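Local coordinates for Myo-inositol dehydrogenase (Corynebacterium glutamicum, PDB 3EUW) that dehydrogenates myo-inositol, probably at the 2-hydroxyl with NAD+ as hydride acceptor, and works within a tetrameric Gfo/Idh/MocA-family assembly, at the interface of chains A and B and the interface of chains A and C. Coordinates in Å, arbitrary orientation; residue numbers count along the deposited sequence, not the author numbering. Chains: chain A/B/C, Myo-inositol dehydrogenase.

Contact 1: the interface of chains A and B. Residues chain A 130, 133-134, 137, 249-253; chain B 258-262, 272.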
# COMPACT_ATOMS: atom_id res chain seq x y z
N SER A 130 -15.18 -7.79 -3.67
CA SER A 130 -13.96 -8.24 -2.98
C SER A 130 -14.20 -9.51 -2.16
O SER A 130 -13.54 -10.51 -2.37
CB SER A 130 -13.41 -7.13 -2.07
OG SER A 130 -13.14 -5.94 -2.81
N ALA A 133 -15.09 -12.44 -4.41
CA ALA A 133 -13.92 -12.90 -5.15
C ALA A 133 -13.09 -13.84 -4.26
O ALA A 133 -12.70 -14.94 -4.67
CB ALA A 133 -13.08 -11.71 -5.59
N ILE A 134 -12.82 -13.39 -3.03
CA ILE A 134 -12.06 -14.19 -2.09
C ILE A 134 -12.71 -15.55 -1.86
O ILE A 134 -12.02 -16.57 -1.80
CB ILE A 134 -11.93 -13.47 -0.73
CG1 ILE A 134 -11.14 -12.17 -0.92
CG2 ILE A 134 -11.23 -14.38 0.29
CD1 ILE A 134 -10.97 -11.36 0.37
N ARG A 137 -12.25 -17.67 -5.08
CA ARG A 137 -10.86 -18.02 -5.32
C ARG A 137 -10.42 -19.06 -4.29
O ARG A 137 -9.64 -19.95 -4.61
CB ARG A 137 -9.99 -16.77 -5.30
CG ARG A 137 -10.34 -15.80 -6.44
CD ARG A 137 -9.59 -14.47 -6.34
NE ARG A 137 -8.15 -14.63 -6.47
CZ ARG A 137 -7.28 -13.63 -6.40
NH1 ARG A 137 -7.70 -12.39 -6.21
NH2 ARG A 137 -5.98 -13.87 -6.53
N MSE A 249 -2.53 -16.65 1.46
CA MSE A 249 -3.58 -15.88 2.10
C MSE A 249 -4.19 -14.90 1.12
O MSE A 249 -3.51 -14.39 0.23
CB MSE A 249 -3.03 -15.07 3.29
CG MSE A 249 -3.88 -13.82 3.64
SE MSE A 249 -3.16 -12.93 5.17
CE MSE A 249 -1.57 -12.07 4.43
N LEU A 250 -5.48 -14.66 1.30
CA LEU A 250 -6.22 -13.72 0.49
C LEU A 250 -6.87 -12.79 1.49
O LEU A 250 -7.55 -13.23 2.41
CB LEU A 250 -7.30 -14.45 -0.32
CG LEU A 250 -6.78 -15.25 -1.51
CD1 LEU A 250 -7.88 -16.09 -2.11
CD2 LEU A 250 -6.20 -14.30 -2.57
N ALA A 251 -6.64 -11.49 1.34
CA ALA A 251 -7.22 -10.54 2.26
C ALA A 251 -7.81 -9.38 1.47
O ALA A 251 -7.34 -9.07 0.38
CB ALA A 251 -6.16 -10.04 3.25
N ALA A 252 -8.86 -8.77 2.03
CA ALA A 252 -9.52 -7.64 1.41
C ALA A 252 -9.33 -6.40 2.27
O ALA A 252 -9.57 -6.43 3.47
CB ALA A 252 -11.02 -7.93 1.23
N ASP A 253 -8.88 -5.33 1.63
CA ASP A 253 -8.66 -4.06 2.31
C ASP A 253 -9.97 -3.32 2.37
O ASP A 253 -10.98 -3.75 1.79
CB ASP A 253 -7.66 -3.18 1.54
CG ASP A 253 -6.25 -3.74 1.52
OD1 ASP A 253 -5.73 -4.12 2.59
OD2 ASP A 253 -5.65 -3.77 0.42
N THR B 258 -11.36 -4.92 -7.31
CA THR B 258 -11.55 -5.35 -5.93
C THR B 258 -10.34 -4.91 -5.09
O THR B 258 -9.33 -4.46 -5.64
CB THR B 258 -11.68 -6.90 -5.82
OG1 THR B 258 -10.37 -7.49 -5.86
CG2 THR B 258 -12.52 -7.46 -6.98
N THR B 259 -10.44 -5.06 -3.78
CA THR B 259 -9.35 -4.69 -2.88
C THR B 259 -8.66 -5.96 -2.40
O THR B 259 -7.96 -5.94 -1.39
CB THR B 259 -9.87 -3.92 -1.65
OG1 THR B 259 -10.73 -4.78 -0.88
CG2 THR B 259 -10.63 -2.68 -2.09
N VAL B 260 -8.87 -7.05 -3.12
CA VAL B 260 -8.26 -8.32 -2.75
C VAL B 260 -6.77 -8.35 -3.01
O VAL B 260 -6.28 -7.80 -3.99
CB VAL B 260 -8.89 -9.51 -3.52
CG1 VAL B 260 -8.20 -10.82 -3.12
CG2 VAL B 260 -10.39 -9.58 -3.23
N ARG B 261 -6.04 -8.99 -2.11
CA ARG B 261 -4.60 -9.14 -2.26
C ARG B 261 -4.22 -10.56 -1.87
O ARG B 261 -4.70 -11.09 -0.87
CB ARG B 261 -3.85 -8.14 -1.37
CG ARG B 261 -3.95 -6.69 -1.84
CD ARG B 261 -3.31 -5.76 -0.83
NE ARG B 261 -3.50 -4.36 -1.17
CZ ARG B 261 -2.76 -3.70 -2.05
NH1 ARG B 261 -1.77 -4.33 -2.67
NH2 ARG B 261 -3.01 -2.43 -2.30
N LYS B 262 -3.36 -11.17 -2.68
CA LYS B 262 -2.92 -12.52 -2.43
C LYS B 262 -1.48 -12.52 -1.90
O LYS B 262 -0.65 -11.70 -2.31
CB LYS B 262 -3.01 -13.37 -3.70
CG LYS B 262 -2.51 -14.80 -3.50
CD LYS B 262 -2.86 -15.72 -4.67
CE LYS B 262 -2.15 -15.29 -5.94
NZ LYS B 262 -2.40 -16.28 -7.01
N ASP B 272 -5.24 -7.03 -7.95
CA ASP B 272 -5.77 -7.28 -9.29
C ASP B 272 -5.14 -6.37 -10.33
O ASP B 272 -4.56 -5.33 -10.00
CB ASP B 272 -7.27 -7.00 -9.39
CG ASP B 272 -8.08 -7.72 -8.36
OD1 ASP B 272 -7.85 -8.93 -8.14
OD2 ASP B 272 -8.98 -7.07 -7.79
O HOH W 1 -5.98 -9.91 -6.40
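Strand 248-252 of chain A pairs antiparallel with strand 260-263 of chain B across this subunit interface, and B:Val260 wedges between that pairing and helix 129-139 of chain A. The register is set by the reciprocal bonds of A:Ala251 and B:Arg261: A:Ala251 N to B:Arg261 O is 3.0 Å, and B:Arg261 N to A:Ala251 O is 2.8 Å, the latter nearly along the C=O axis. B:Val260 is the tight part. With CG1 anti to its backbone N (chi1 178°), its CG2 crosses obliquely onto A:Ile134 CG1 at 3.6 Å while CG1 meets the A:Arg137 NH1 tip. Next to it, A:Ser130 OG receives B:Thr259 N at 3.0 Å in an almost straight bond (170° at H). The crowded chi1 of B:Thr259 (64°) swings OG1 to A:Asp253 O at 2.9 Å, above the carbonyl plane. B:Arg261, extended from CG to NE, crosses A:Asp253 at about a right angle, and its NE forms a salt bridge to the syn lone pair of OD2 at 2.7 Å.

The A:Arg137 end is looser. Its guanidinium, brought round by a bend at chi3, carries A:Leu250 CD2 over one face, but its charge partner B:Asp272 is bridged by water: NH1 lies 4.0 Å from OD1, and the water bonds both and also B:Val260 O. B:Asp272 OD2 meanwhile takes the hydroxyl of B:Thr258. B:Lys262 NZ, 4.3 Å from A:Arg137 NH2, may add mild like-charge repulsion. In the fold, the site joins sheets of the C-terminal domains from two subunits, with helix 129-139 packed against the junction.

Contact 2: the interface of chains A and C. Residues chain A 154, 197, 199, 212-214, 228-230, 232; chain C 147-148, 222-224, 244.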
# COMPACT_ATOMS: atom_id res chain seq x y z
N ARG A 154 -15.96 -3.07 12.41
CA ARG A 154 -16.15 -2.05 13.43
C ARG A 154 -17.07 -0.96 12.89
O ARG A 154 -16.78 -0.35 11.86
CB ARG A 154 -14.80 -1.45 13.85
CG ARG A 154 -13.84 -2.47 14.44
CD ARG A 154 -12.47 -1.84 14.68
NE ARG A 154 -11.59 -2.69 15.47
CZ ARG A 154 -10.31 -2.93 15.19
NH1 ARG A 154 -9.74 -2.37 14.12
NH2 ARG A 154 -9.61 -3.74 15.97
N ALA A 197 -17.09 -7.36 26.05
CA ALA A 197 -16.55 -6.37 26.98
C ALA A 197 -17.29 -5.03 26.85
O ALA A 197 -18.13 -4.85 25.95
CB ALA A 197 -15.06 -6.18 26.73
N VAL A 199 -15.98 -1.14 26.98
CA VAL A 199 -14.89 -0.17 27.11
C VAL A 199 -15.13 1.32 26.84
O VAL A 199 -14.25 2.12 27.15
CB VAL A 199 -13.70 -0.58 26.21
CG1 VAL A 199 -13.23 -1.96 26.58
CG2 VAL A 199 -14.10 -0.52 24.72
N GLN A 212 -18.03 -4.18 22.37
CA GLN A 212 -16.97 -4.87 21.62
C GLN A 212 -16.92 -6.35 21.98
O GLN A 212 -17.05 -6.74 23.15
CB GLN A 212 -15.59 -4.21 21.83
CG GLN A 212 -14.96 -4.40 23.19
CD GLN A 212 -13.51 -3.92 23.25
OE1 GLN A 212 -12.83 -4.08 24.27
NE2 GLN A 212 -13.05 -3.32 22.17
N VAL A 213 -16.74 -7.19 20.96
CA VAL A 213 -16.65 -8.62 21.19
C VAL A 213 -15.63 -9.32 20.28
O VAL A 213 -15.23 -8.78 19.26
CB VAL A 213 -18.03 -9.32 20.95
CG1 VAL A 213 -19.10 -8.71 21.83
CG2 VAL A 213 -18.42 -9.21 19.48
N ILE A 214 -15.20 -10.51 20.69
CA ILE A 214 -14.29 -11.33 19.89
C ILE A 214 -14.96 -12.69 19.84
O ILE A 214 -15.38 -13.21 20.87
CB ILE A 214 -12.90 -11.54 20.51
CG1 ILE A 214 -11.95 -10.38 20.19
CG2 ILE A 214 -12.26 -12.80 19.91
CD1 ILE A 214 -12.41 -9.04 20.58
N VAL A 228 -13.74 -10.16 15.00
CA VAL A 228 -13.50 -9.02 15.89
C VAL A 228 -14.50 -7.89 15.57
O VAL A 228 -14.58 -7.41 14.43
CB VAL A 228 -12.05 -8.48 15.75
CG1 VAL A 228 -11.86 -7.28 16.68
CG2 VAL A 228 -11.03 -9.58 16.09
N ASN A 229 -15.26 -7.48 16.58
CA ASN A 229 -16.24 -6.41 16.41
C ASN A 229 -16.03 -5.27 17.42
O ASN A 229 -15.51 -5.48 18.53
CB ASN A 229 -17.66 -6.93 16.65
CG ASN A 229 -18.20 -7.78 15.51
OD1 ASN A 229 -17.68 -7.80 14.38
ND2 ASN A 229 -19.30 -8.46 15.80
N SER A 230 -16.42 -4.07 17.01
CA SER A 230 -16.38 -2.90 17.89
C SER A 230 -17.50 -2.01 17.45
O SER A 230 -17.80 -1.93 16.26
CB SER A 230 -15.09 -2.12 17.81
OG SER A 230 -15.24 -0.96 18.61
N HIS A 232 -17.58 1.30 17.61
CA HIS A 232 -17.15 2.61 17.12
C HIS A 232 -15.83 2.48 16.37
O HIS A 232 -15.10 1.49 16.54
CB HIS A 232 -17.07 3.68 18.22
CG HIS A 232 -15.97 3.48 19.22
ND1 HIS A 232 -15.76 4.36 20.26
CD2 HIS A 232 -15.02 2.52 19.33
CE1 HIS A 232 -14.71 3.96 20.97
NE2 HIS A 232 -14.25 2.84 20.43
N GLU C 147 -8.28 -0.21 23.31
CA GLU C 147 -9.44 -1.08 23.50
C GLU C 147 -9.26 -2.51 22.97
O GLU C 147 -9.77 -3.47 23.57
CB GLU C 147 -10.66 -0.42 22.85
CG GLU C 147 -10.96 0.98 23.41
CD GLU C 147 -12.07 1.69 22.67
OE1 GLU C 147 -12.35 1.34 21.50
OE2 GLU C 147 -12.65 2.63 23.25
N GLN C 148 -8.54 -2.65 21.86
CA GLN C 148 -8.30 -3.96 21.28
C GLN C 148 -6.86 -4.06 20.81
O GLN C 148 -6.26 -3.07 20.35
CB GLN C 148 -9.22 -4.21 20.08
CG GLN C 148 -10.70 -4.03 20.36
CD GLN C 148 -11.58 -4.36 19.17
OE1 GLN C 148 -11.18 -4.19 18.01
NE2 GLN C 148 -12.79 -4.82 19.45
N GLY C 222 -11.34 -4.04 30.53
CA GLY C 222 -12.17 -4.44 29.40
C GLY C 222 -11.42 -4.48 28.07
O GLY C 222 -12.05 -4.60 27.02
N GLU C 223 -10.10 -4.34 28.09
CA GLU C 223 -9.33 -4.41 26.86
C GLU C 223 -9.43 -5.86 26.37
O GLU C 223 -9.48 -6.80 27.17
CB GLU C 223 -7.83 -4.09 27.09
CG GLU C 223 -7.52 -2.74 27.72
CD GLU C 223 -7.49 -2.78 29.24
OE1 GLU C 223 -8.02 -3.76 29.83
OE2 GLU C 223 -6.96 -1.84 29.85
N LEU C 224 -9.51 -6.04 25.05
CA LEU C 224 -9.54 -7.40 24.50
C LEU C 224 -8.30 -7.59 23.63
O LEU C 224 -8.11 -6.89 22.64
CB LEU C 224 -10.81 -7.64 23.67
CG LEU C 224 -12.11 -7.65 24.47
CD1 LEU C 224 -13.30 -7.83 23.52
CD2 LEU C 224 -12.07 -8.79 25.50
N PHE C 244 -5.90 -1.01 18.56
CA PHE C 244 -7.08 -0.22 18.24
C PHE C 244 -7.56 0.53 19.47
O PHE C 244 -7.82 -0.08 20.52
CB PHE C 244 -8.21 -1.11 17.72
CG PHE C 244 -9.51 -0.37 17.49
CD1 PHE C 244 -9.68 0.44 16.37
CD2 PHE C 244 -10.54 -0.43 18.43
CE1 PHE C 244 -10.85 1.18 16.19
CE2 PHE C 244 -11.73 0.31 18.26
CZ PHE C 244 -11.88 1.12 17.13
O HOH W 2 -12.44 3.60 25.71
O HOH W 3 -13.84 -1.01 21.04
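A:Arg154 and C:Phe244 stack nearly parallel, their planes 9° apart, with A:Arg154 CZ 3.5 Å from C:Phe244 CG and NE above the ring in a cation-pi contact. The same guanidinium, on an arm extended from CG to NE, presents its edge to C:Gln148. NE and NH2 both donate to the amide oxygen OE1, at 3.0 Å from NE and 2.6 Å from NH2, so one acceptor is gripped side-on by two donors. The other end of that amide donates from NE2 to A:Asn229 O at 3.0 Å, and the OE1 and NE2 bonds together fix the turn of the amide and which way round it sits.

A:His232 meets C:Glu147 tip to tip, ring and carboxylate nearly coplanar (15° apart). Its NE2 lies 2.7 Å from C:Glu147 OE1, on the syn lone pair and almost straight (170° at H); the carboxylate would be expected to favour a protonated imidazole. Waters tie OE1 to A:Ser230 OG and OE2 to A:Val199 O. On the apolar flank, A:Ile214 and C:Leu224 slide past each other in opposite directions, their CD1 methyls tightly packed.

This sheet-face interface belongs to a two-fold pair of subunits in the tetramer. As modelled, A:Gln212 sets OE1 2.9 Å from C:Gly222 O, acceptor against acceptor, and NE2 3.1 Å from C:Gln148 NE2, donor against donor; exchanging the O and N of the A:Gln212 amide would plausibly turn both pairs into hydrogen bonds.

The C-alpha centres of contact 1 and contact 2 lie about 25 Å apart, and the residues given for the two sites do not overlap. Chain A takes part in both, but with different surfaces: helix 129-139 and strand 248-252 in contact 1, strands 146-154, 189-197, 212-219 and 224-230 in contact 2. Strand 238-245, which chain C contributes to contact 2, directly precedes strand 248-252 in sequence, so neighbouring strands of one region serve different partners. Since each interface has its own two-fold symmetry, combining them links dimers into the four-subunit assembly: contact 1 by strand pairing, contact 2 largely through side chains.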